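Local coordinates for protein D-alanyl-lipoteichoic acid synthetase (Streptococcus pneumoniae, PDB 3BMA) that probably takes part in adding D-alanine to lipoteichoic acid during cell wall biogenesis, as a membrane-bound DltD protein of the SGNH hydrolase clan, at residues M242-Y247 against E251-D256; F344-K347 against H351-W354. The protein carries 1 engineered substitution. All blocks are in the same frame, centred on the assembly; numbering follows the deposited sequence.

Contact 1: residues M242-Y247 against E251-D256; sequences MGMENY and EQIKKD
With its CG beside the backbone N and anti to the carbonyl carbon (chi1 -64°), and its chain extended from there on, Met-244 carries its sulfur to Ile-253, while Glu-251 uses the same kind of first torsion (chi1 -74°) to turn back toward Tyr-247. Tyr-247 and Glu-251 lie on the short helix 246-253, Met-244 in the loop just ahead of its N-cap residue, Glu-245; the contact thus ties the loop leading into the helix, and its first turn, to residues 251-253 farther along. Met-244 SD lies 3.7 Å from Ile-253 CD1, the two side chains crossing at about a right angle. A slim, flexible thioether and a branched aliphatic group suit this buried side, where both also touch Trp-303 of helix 301-307.

Tyr-247 and Glu-251 sit one turn apart on the exposed side, where a phenol and a carboxylate can meet water. Glu-251 CD passes 3.4 Å from Tyr-247 O. The carboxylate plane stands 83° from the ring plane, and Glu-251 OE2 reaches the ring obliquely, 3.3 Å from both Tyr-247 CD2 and Tyr-247 CE2.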
# COMPACT_ATOMS: atom_id res chain seq x y z
N MET C 242 -58.34 27.47 0.63
CA MET C 242 -57.50 27.18 -0.54
C MET C 242 -57.03 25.72 -0.58
O MET C 242 -56.16 25.35 -1.38
CB MET C 242 -56.35 28.20 -0.68
CG MET C 242 -55.31 28.18 0.42
SD MET C 242 -54.51 29.79 0.64
CE MET C 242 -53.97 30.19 -1.02
N GLY C 243 -57.61 24.90 0.30
CA GLY C 243 -57.50 23.44 0.22
C GLY C 243 -56.32 22.77 0.90
O GLY C 243 -56.10 21.58 0.69
N MET C 244 -55.58 23.52 1.71
CA MET C 244 -54.39 22.98 2.37
C MET C 244 -54.71 22.35 3.72
O MET C 244 -55.75 22.64 4.31
CB MET C 244 -53.35 24.08 2.57
CG MET C 244 -52.81 24.65 1.28
SD MET C 244 -51.76 26.05 1.64
CE MET C 244 -51.72 26.84 0.04
N GLU C 245 -53.80 21.49 4.19
CA GLU C 245 -53.92 20.83 5.49
C GLU C 245 -53.89 21.84 6.63
O GLU C 245 -53.21 22.87 6.53
CB GLU C 245 -52.80 19.80 5.67
CG GLU C 245 -53.10 18.71 6.69
CD GLU C 245 -51.90 18.35 7.55
OE1 GLU C 245 -50.74 18.51 7.10
OE2 GLU C 245 -52.12 17.89 8.70
N ASN C 246 -54.63 21.55 7.70
CA ASN C 246 -54.74 22.42 8.87
C ASN C 246 -53.41 22.73 9.55
O ASN C 246 -53.13 23.87 9.90
CB ASN C 246 -55.71 21.82 9.90
CG ASN C 246 -57.16 21.85 9.44
OD1 ASN C 246 -57.52 22.59 8.53
ND2 ASN C 246 -57.99 21.03 10.08
N TYR C 247 -52.59 21.69 9.70
CA TYR C 247 -51.30 21.77 10.37
C TYR C 247 -50.30 22.60 9.56
O TYR C 247 -49.56 23.41 10.12
CB TYR C 247 -50.75 20.37 10.61
CG TYR C 247 -50.35 20.07 12.03
CD1 TYR C 247 -51.30 19.64 12.97
CD2 TYR C 247 -49.02 20.20 12.45
CE1 TYR C 247 -50.93 19.35 14.28
CE2 TYR C 247 -48.65 19.92 13.77
CZ TYR C 247 -49.61 19.50 14.68
OH TYR C 247 -49.24 19.22 15.98
N GLU C 251 -48.60 26.86 10.13
CA GLU C 251 -47.16 26.96 10.39
C GLU C 251 -46.34 27.69 9.33
O GLU C 251 -45.43 28.45 9.67
CB GLU C 251 -46.58 25.57 10.67
CG GLU C 251 -46.94 25.01 12.05
CD GLU C 251 -46.79 23.50 12.16
OE1 GLU C 251 -46.11 22.89 11.30
OE2 GLU C 251 -47.34 22.92 13.12
N GLN C 252 -46.67 27.48 8.06
CA GLN C 252 -45.88 28.04 6.96
C GLN C 252 -46.50 29.24 6.22
O GLN C 252 -45.78 29.98 5.55
CB GLN C 252 -45.48 26.95 5.95
CG GLN C 252 -44.06 26.42 6.11
CD GLN C 252 -43.93 25.39 7.21
OE1 GLN C 252 -44.68 24.41 7.26
NE2 GLN C 252 -42.96 25.59 8.10
N ILE C 253 -47.81 29.41 6.33
CA ILE C 253 -48.53 30.37 5.48
C ILE C 253 -49.40 31.39 6.24
O ILE C 253 -49.49 32.55 5.82
CB ILE C 253 -49.31 29.62 4.34
CG1 ILE C 253 -48.35 29.28 3.20
CG2 ILE C 253 -50.49 30.43 3.80
CD1 ILE C 253 -48.80 28.17 2.29
N LYS C 254 -49.98 30.97 7.37
CA LYS C 254 -50.95 31.78 8.14
C LYS C 254 -50.51 33.21 8.46
O LYS C 254 -51.16 34.17 8.03
CB LYS C 254 -51.35 31.06 9.43
CG LYS C 254 -52.51 31.71 10.19
CD LYS C 254 -52.74 31.04 11.54
CE LYS C 254 -51.61 31.32 12.53
NZ LYS C 254 -51.87 30.76 13.88
N LYS C 255 -49.41 33.36 9.19
CA LYS C 255 -48.95 34.69 9.62
C LYS C 255 -48.16 35.45 8.55
O LYS C 255 -48.00 36.67 8.64
CB LYS C 255 -48.18 34.62 10.95
CG LYS C 255 -46.83 33.90 10.90
CD LYS C 255 -46.92 32.45 11.39
CE LYS C 255 -46.99 32.37 12.91
NZ LYS C 255 -47.03 30.96 13.39
N ASP C 256 -47.68 34.74 7.53
CA ASP C 256 -46.93 35.35 6.43
C ASP C 256 -47.82 35.73 5.24
O ASP C 256 -47.33 36.28 4.24
CB ASP C 256 -45.80 34.42 5.96
CG ASP C 256 -44.64 34.37 6.94
OD1 ASP C 256 -43.48 34.25 6.47
OD2 ASP C 256 -44.86 34.44 8.16

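Contact 2: residues F344-K347 against H351-W354; sequences FFMK and HLGW
Met-346 and Leu-352 face each other as a single antiparallel bridge, a non-hydrogen-bonded pair with CA atoms 4.8 Å apart, flanked by a nearly straight bond from Lys-347 N to His-351 O (3.0 Å, 166° at the hydrogen) and a weak one from Gly-353 N to Phe-345 O. The chain thus doubles back in a hairpin-like loop between strand 333-335 and helix 355-369.

On one side of it Met-346, bent at its middle torsions, curls its methyl against the opposite chain: Met-346 CE rests 3.4 Å from His-351 O and also meets Leu-352 CD1. Phe-345 runs beside Leu-352, pointing the same way, and the two bulky apolar groups pack on helix 355-369.

Lys-347 sends its CG anti to the backbone N (chi1 177°) and then bends repeatedly, which lays the chain across one face of the Trp-354 indole. Its CD stands 3.8 Å from the centroid of the six-membered ring, a CH-pi contact, and its NZ is 4.6 Å from that of the five-membered ring, a cation-pi contact. Met-346 O lies at the edge of the indole, near its plane, 3.4 Å from Trp-354 CE3. Gly-353, with no side chain, lets its CA come within 3.8 Å of Lys-347 CB.

The spacing of Asp-348, which bonds to the backbone N of His-351, and His-351 itself matches the Asp-x-x-His motif of SGNH hydrolases. A glycerol near His-351, whose side chain also touches Ser-50, is consistent with a pocket there. Asp-56 OD1 forms a salt bridge with Lys-347 NZ and accepts a bond from Trp-354 N, while Asp-232 takes the indole N-H. The buried ammonium is therefore matched by a carboxylate and an aromatic face, which probably favours its charged form.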
# COMPACT_ATOMS: atom_id res chain seq x y z
N PHE C 344 -58.54 18.37 -2.95
CA PHE C 344 -57.93 17.25 -2.20
C PHE C 344 -56.92 16.39 -2.99
O PHE C 344 -56.58 15.28 -2.57
CB PHE C 344 -58.99 16.40 -1.47
CG PHE C 344 -60.07 17.21 -0.80
CD1 PHE C 344 -61.41 17.00 -1.11
CD2 PHE C 344 -59.74 18.20 0.13
CE1 PHE C 344 -62.41 17.75 -0.50
CE2 PHE C 344 -60.74 18.95 0.75
CZ PHE C 344 -62.07 18.72 0.43
N PHE C 345 -56.44 16.92 -4.11
CA PHE C 345 -55.35 16.32 -4.88
C PHE C 345 -54.03 16.63 -4.19
O PHE C 345 -53.05 15.90 -4.32
CB PHE C 345 -55.34 16.89 -6.31
CG PHE C 345 -54.62 16.02 -7.31
CD1 PHE C 345 -55.30 15.05 -8.02
CD2 PHE C 345 -53.25 16.20 -7.55
CE1 PHE C 345 -54.65 14.25 -8.95
CE2 PHE C 345 -52.58 15.40 -8.48
CZ PHE C 345 -53.28 14.43 -9.18
N MET C 346 -54.03 17.73 -3.44
CA MET C 346 -52.84 18.28 -2.83
C MET C 346 -52.94 18.21 -1.31
O MET C 346 -54.01 18.42 -0.74
CB MET C 346 -52.70 19.73 -3.28
CG MET C 346 -51.30 20.16 -3.67
SD MET C 346 -50.94 19.96 -5.42
CE MET C 346 -50.16 18.35 -5.37
N LYS C 347 -51.82 17.89 -0.67
CA LYS C 347 -51.73 17.89 0.79
C LYS C 347 -51.37 19.29 1.30
O LYS C 347 -51.91 19.75 2.31
CB LYS C 347 -50.72 16.84 1.28
CG LYS C 347 -50.50 16.79 2.79
CD LYS C 347 -51.66 16.14 3.55
CE LYS C 347 -51.35 14.71 3.97
NZ LYS C 347 -51.26 13.78 2.82
N HIS C 351 -46.89 19.24 -2.42
CA HIS C 351 -46.87 17.79 -2.25
C HIS C 351 -48.20 17.12 -2.54
O HIS C 351 -49.25 17.61 -2.13
CB HIS C 351 -46.40 17.41 -0.84
CG HIS C 351 -45.01 17.87 -0.52
ND1 HIS C 351 -44.72 18.60 0.61
CD2 HIS C 351 -43.85 17.73 -1.20
CE1 HIS C 351 -43.43 18.88 0.62
NE2 HIS C 351 -42.88 18.36 -0.46
N LEU C 352 -48.12 15.99 -3.25
CA LEU C 352 -49.25 15.09 -3.46
C LEU C 352 -49.75 14.56 -2.13
O LEU C 352 -48.97 14.31 -1.21
CB LEU C 352 -48.84 13.90 -4.33
CG LEU C 352 -49.27 13.77 -5.80
CD1 LEU C 352 -48.89 14.99 -6.62
CD2 LEU C 352 -48.65 12.52 -6.41
N GLY C 353 -51.07 14.40 -2.04
CA GLY C 353 -51.69 13.83 -0.86
C GLY C 353 -53.13 13.49 -1.14
O GLY C 353 -53.70 13.92 -2.14
N TRP C 354 -53.71 12.70 -0.23
CA TRP C 354 -55.12 12.32 -0.24
C TRP C 354 -55.60 11.70 -1.56
O TRP C 354 -55.20 10.58 -1.89
CB TRP C 354 -56.02 13.49 0.20
CG TRP C 354 -55.91 13.85 1.67
CD1 TRP C 354 -56.08 13.01 2.73
CD2 TRP C 354 -55.64 15.14 2.22
NE1 TRP C 354 -55.93 13.70 3.91
CE2 TRP C 354 -55.66 15.01 3.63
CE3 TRP C 354 -55.40 16.41 1.66
CZ2 TRP C 354 -55.43 16.09 4.49
CZ3 TRP C 354 -55.17 17.48 2.52
CH2 TRP C 354 -55.19 17.31 3.92

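Contact 2 is buried, whereas contact 1 is half buried and half exposed and lies farther from the centre of the chain. Their centres are 14 Å apart, and they follow one another in sequence. Contact 1 is local to helix 246-253 and the loop that leads into it, held by apolar packing on its inner side, with a carboxylate and a ring meeting at the surface; contact 2 joins two irregular segments of one loop through backbone bonds, a single bridge and a cation-pi pair. They meet directly: Glu-245 N probably bonds to Lys-347 O at 3.2 Å, and Glu-245 CG packs 3.7 Å from Trp-354 CH2. The start of helix 246-253 is thereby fastened to the loop carrying His-351.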